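Local structure of FprA (Mycobacterium tuberculosis, 1LQU) at residues D109-I114 with V318-G323. The protein probably transfers electrons between NADPH and ferredoxin through a bound FAD, and may thereby supply electrons to P450 systems. Sequence-based numbering, arbitrary orientation.
With NDP (NADPH dihydro-nicotinamide-adenine-dinucleotide phosphate), chain I; ACT (acetate ion), chain C.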
loop_
_atom_site.group_PDB
_atom_site.type_symbol
_atom_site.label_atom_id
_atom_site.label_comp_id
_atom_site.label_asym_id
_atom_site.label_seq_id
_atom_site.Cartn_x
_atom_site.Cartn_y
_atom_site.Cartn_z
ATOM N N ASP A 109 -2.737 8.769 -3.823
ATOM C CA ASP A 109 -1.388 9.255 -3.528
ATOM C C ASP A 109 -1.379 10.668 -2.997
ATOM O O ASP A 109 -2.243 11.470 -3.316
ATOM C CB ASP A 109 -0.516 9.280 -4.799
ATOM C CG ASP A 109 -1.044 10.228 -5.821
ATOM O OD1 ASP A 109 -0.464 11.318 -6.013
ATOM O OD2 ASP A 109 -2.059 9.920 -6.490
ATOM N N ARG A 110 -0.380 10.977 -2.195
ATOM C CA ARG A 110 -0.068 12.340 -1.863
ATOM C C ARG A 110 0.694 12.996 -3.015
ATOM O O ARG A 110 1.568 12.407 -3.623
ATOM C CB ARG A 110 0.761 12.404 -0.606
ATOM C CG ARG A 110 0.038 11.947 0.640
ATOM C CD ARG A 110 0.777 12.256 1.920
ATOM N NE ARG A 110 0.854 13.685 2.180
ATOM C CZ ARG A 110 1.926 14.466 2.026
ATOM N NH1 ARG A 110 3.060 14.011 1.527
ATOM N NH2 ARG A 110 1.849 15.744 2.357
ATOM N N MET A 111 0.363 14.245 -3.261
ATOM C CA MET A 111 0.981 15.075 -4.279
ATOM C C MET A 111 2.032 15.980 -3.702
ATOM O O MET A 111 2.029 16.283 -2.522
ATOM C CB MET A 111 -0.086 15.896 -5.009
ATOM C CG MET A 111 -1.037 14.979 -5.766
ATOM S SD MET A 111 -2.231 15.798 -6.750
ATOM C CE MET A 111 -1.155 16.193 -8.075
ATOM N N LEU A 112 2.950 16.374 -4.575
ATOM C CA LEU A 112 3.979 17.357 -4.254
ATOM C C LEU A 112 3.460 18.794 -4.293
ATOM O O LEU A 112 4.000 19.656 -3.602
ATOM C CB LEU A 112 5.128 17.253 -5.252
ATOM C CG LEU A 112 5.863 15.911 -5.266
ATOM C CD1 LEU A 112 6.801 15.883 -6.475
ATOM C CD2 LEU A 112 6.616 15.687 -3.975
ATOM N N ASN A 113 2.462 19.035 -5.137
ATOM C CA ASN A 113 1.931 20.374 -5.360
ATOM C C ASN A 113 3.006 21.329 -5.847
ATOM O O ASN A 113 3.216 22.397 -5.268
ATOM C CB ASN A 113 1.200 20.903 -4.132
ATOM C CG ASN A 113 0.088 19.998 -3.686
ATOM O OD1 ASN A 113 -0.751 19.571 -4.480
ATOM N ND2 ASN A 113 0.093 19.681 -2.406
ATOM N N ILE A 114 3.629 20.950 -6.955
ATOM C CA ILE A 114 4.633 21.788 -7.603
ATOM C C ILE A 114 4.330 21.879 -9.086
ATOM O O ILE A 114 3.696 20.999 -9.663
ATOM C CB ILE A 114 6.080 21.254 -7.372
ATOM C CG1 ILE A 114 6.309 19.897 -8.036
ATOM C CG2 ILE A 114 6.425 21.221 -5.890
ATOM C CD1 ILE A 114 7.733 19.390 -7.898
ATOM N N VAL A 318 9.966 10.938 -13.086
ATOM C CA VAL A 318 9.927 11.369 -11.692
ATOM C C VAL A 318 8.802 10.591 -11.042
ATOM O O VAL A 318 7.649 10.646 -11.491
ATOM C CB VAL A 318 9.671 12.876 -11.535
ATOM C CG1 VAL A 318 9.495 13.217 -10.073
ATOM C CG2 VAL A 318 10.785 13.678 -12.159
ATOM N N VAL A 319 9.144 9.830 -10.010
ATOM C CA VAL A 319 8.166 9.090 -9.231
ATOM C C VAL A 319 8.129 9.730 -7.850
ATOM O O VAL A 319 9.117 9.706 -7.117
ATOM C CB VAL A 319 8.518 7.613 -9.100
ATOM C CG1 VAL A 319 7.453 6.873 -8.312
ATOM C CG2 VAL A 319 8.694 6.979 -10.459
ATOM N N ARG A 320 6.971 10.271 -7.465
ATOM C CA ARG A 320 6.820 10.795 -6.129
ATOM C C ARG A 320 6.392 9.654 -5.217
ATOM O O ARG A 320 5.361 9.025 -5.416
ATOM C CB ARG A 320 5.841 11.969 -6.066
ATOM C CG ARG A 320 4.418 11.658 -6.476
ATOM C CD ARG A 320 3.502 12.879 -6.399
ATOM N NE ARG A 320 2.147 12.584 -6.835
ATOM C CZ ARG A 320 1.746 12.584 -8.088
ATOM N NH1 ARG A 320 2.600 12.863 -9.058
ATOM N NH2 ARG A 320 0.474 12.335 -8.382
ATOM N N SER A 321 7.215 9.388 -4.223
ATOM C CA SER A 321 6.891 8.402 -3.179
ATOM C C SER A 321 6.812 9.135 -1.860
ATOM O O SER A 321 7.603 8.918 -0.939
ATOM C CB SER A 321 7.924 7.275 -3.157
ATOM O OG SER A 321 7.481 6.234 -2.322
ATOM N N VAL A 322 5.812 10.009 -1.781
ATOM C CA VAL A 322 5.639 10.879 -0.639
ATOM C C VAL A 322 4.439 10.502 0.185
ATOM O O VAL A 322 3.914 11.298 0.962
ATOM C CB VAL A 322 5.711 12.365 -1.006
ATOM C CG1 VAL A 322 7.086 12.641 -1.627
ATOM C CG2 VAL A 322 4.608 12.831 -1.938
ATOM N N GLY A 323 4.029 9.249 0.046
ATOM C CA GLY A 323 2.940 8.682 0.816
ATOM C C GLY A 323 1.747 8.314 -0.008
ATOM O O GLY A 323 1.425 8.962 -0.998
HETATM P PA NDP I . 6.595 6.736 4.614
HETATM O O1A NDP I . 7.423 5.681 5.207
HETATM O O2A NDP I . 5.710 7.522 5.511
HETATM O O5B NDP I . 7.579 7.713 3.829
HETATM C C5B NDP I . 7.063 8.852 3.212
HETATM C C4B NDP I . 8.208 9.733 2.786
HETATM O O4B NDP I . 7.712 10.851 2.017
HETATM C C3B NDP I . 8.978 10.336 3.949
HETATM O O3B NDP I . 10.374 10.242 3.666
HETATM C C2B NDP I . 8.527 11.795 3.947
HETATM O O2B NDP I . 9.471 12.701 4.463
HETATM C C1B NDP I . 8.382 11.999 2.477
HETATM N N9A NDP I . 7.635 13.175 2.068
HETATM C C8A NDP I . 6.335 13.508 2.408
HETATM N N7A NDP I . 5.984 14.641 1.800
HETATM C C5A NDP I . 7.060 15.056 1.054
HETATM C C6A NDP I . 7.268 16.131 0.216
HETATM N N6A NDP I . 6.318 17.021 -0.115
HETATM N N1A NDP I . 8.496 16.242 -0.389
HETATM C C2A NDP I . 9.466 15.299 -0.155
HETATM N N3A NDP I . 9.309 14.230 0.660
HETATM C C4A NDP I . 8.094 14.132 1.224
HETATM O O3 NDP I . 5.643 6.180 3.453
HETATM P PN NDP I . 5.813 5.070 2.299
HETATM O O1N NDP I . 7.207 5.013 1.806
HETATM O O2N NDP I . 4.709 5.364 1.386
HETATM O O5D NDP I . 5.588 3.712 3.084
HETATM C C5D NDP I . 4.302 3.448 3.657
HETATM C C4D NDP I . 4.430 2.462 4.814
HETATM O O4D NDP I . 4.599 1.122 4.313
HETATM C C3D NDP I . 5.626 2.771 5.690
HETATM O O3D NDP I . 5.312 2.506 7.043
HETATM C C2D NDP I . 6.650 1.764 5.186
HETATM O O2D NDP I . 7.731 1.461 6.017
HETATM C C1D NDP I . 5.830 0.591 4.780
HETATM N N1N NDP I . 6.355 -0.445 3.971
HETATM C C2N NDP I . 7.162 -1.396 4.520
HETATM C C3N NDP I . 8.094 -2.040 3.718
HETATM C C7N NDP I . 8.921 -2.995 4.408
HETATM O O7N NDP I . 8.842 -3.170 5.697
HETATM N N7N NDP I . 9.784 -3.685 3.665
HETATM C C4N NDP I . 8.187 -1.805 2.284
HETATM C C5N NDP I . 7.312 -0.696 1.754
HETATM C C6N NDP I . 6.469 -0.049 2.631
HETATM P P2B NDP I . 9.286 13.405 5.892
HETATM O O1X NDP I . 10.219 14.583 5.811
HETATM O O2X NDP I . 9.683 12.390 6.934
HETATM O O3X NDP I . 7.820 13.785 6.025
HETATM C C ACT C . 3.403 17.398 0.059
HETATM O O ACT C . 3.814 17.497 1.277
HETATM O OXT ACT C . 2.763 18.343 -0.524
HETATM C CH3 ACT C . 3.640 16.151 -0.678
HETATM O O HOH W 1 3.053 10.043 -3.033
#
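Arg110 and Gly323 make the closest backbone approach, where residues 109-112 run at 122° to residues 320-323, at the end of strand 317-320, and Arg110 N donates a nearly straight hydrogen bond to Gly323 O (3.0 Å). A water beside this bond accepts from Val322 N and lies within donating distance of both Arg110 O and Gly323 O, linking the two backbones. On one flank Arg320 reaches across from the strand end with its chain extended from CG to NE, and grips Asp109 side-on: NH2 (2.7 Å) and NE (3.0 Å) both bond to Asp109 OD1. They come from the same face of the carboxylate, whose plane is turned 53° from that of the guanidinium. NE also makes a weak bond to Arg110 O. The Met111 side chain runs alongside that of Arg320, with its CE over one guanidinium face, while Leu112 CG rests on the aliphatic part of the same arginine and Leu112 CD2 packs against Val322 CG1 at 3.9 Å. Glu117 accepts from Leu112 N and forms a long, weak ion pair with Arg320.

On the other flank, the Arg110 chain bends at chi3 (67°), bringing NH1 to Val322 O at 2.9 Å, with the oxygen in the guanidinium plane. NH1 also lies 3.0 Å from N7A of the NADPH adenine, and NH2 donates to an acetate, probably from the crystallisation liquor, whose modelled position is doubtful. Val322 CG1 touches adenine C4A at 3.4 Å, so one methyl of the valine meets both Leu112 and the base. Arg110 thus lines the adenosine end of the NADPH site, to which Arg199 and Arg200 also contribute, at the carboxyl edge of the parallel sheet in this Rossmann-type pyridine nucleotide-binding domain.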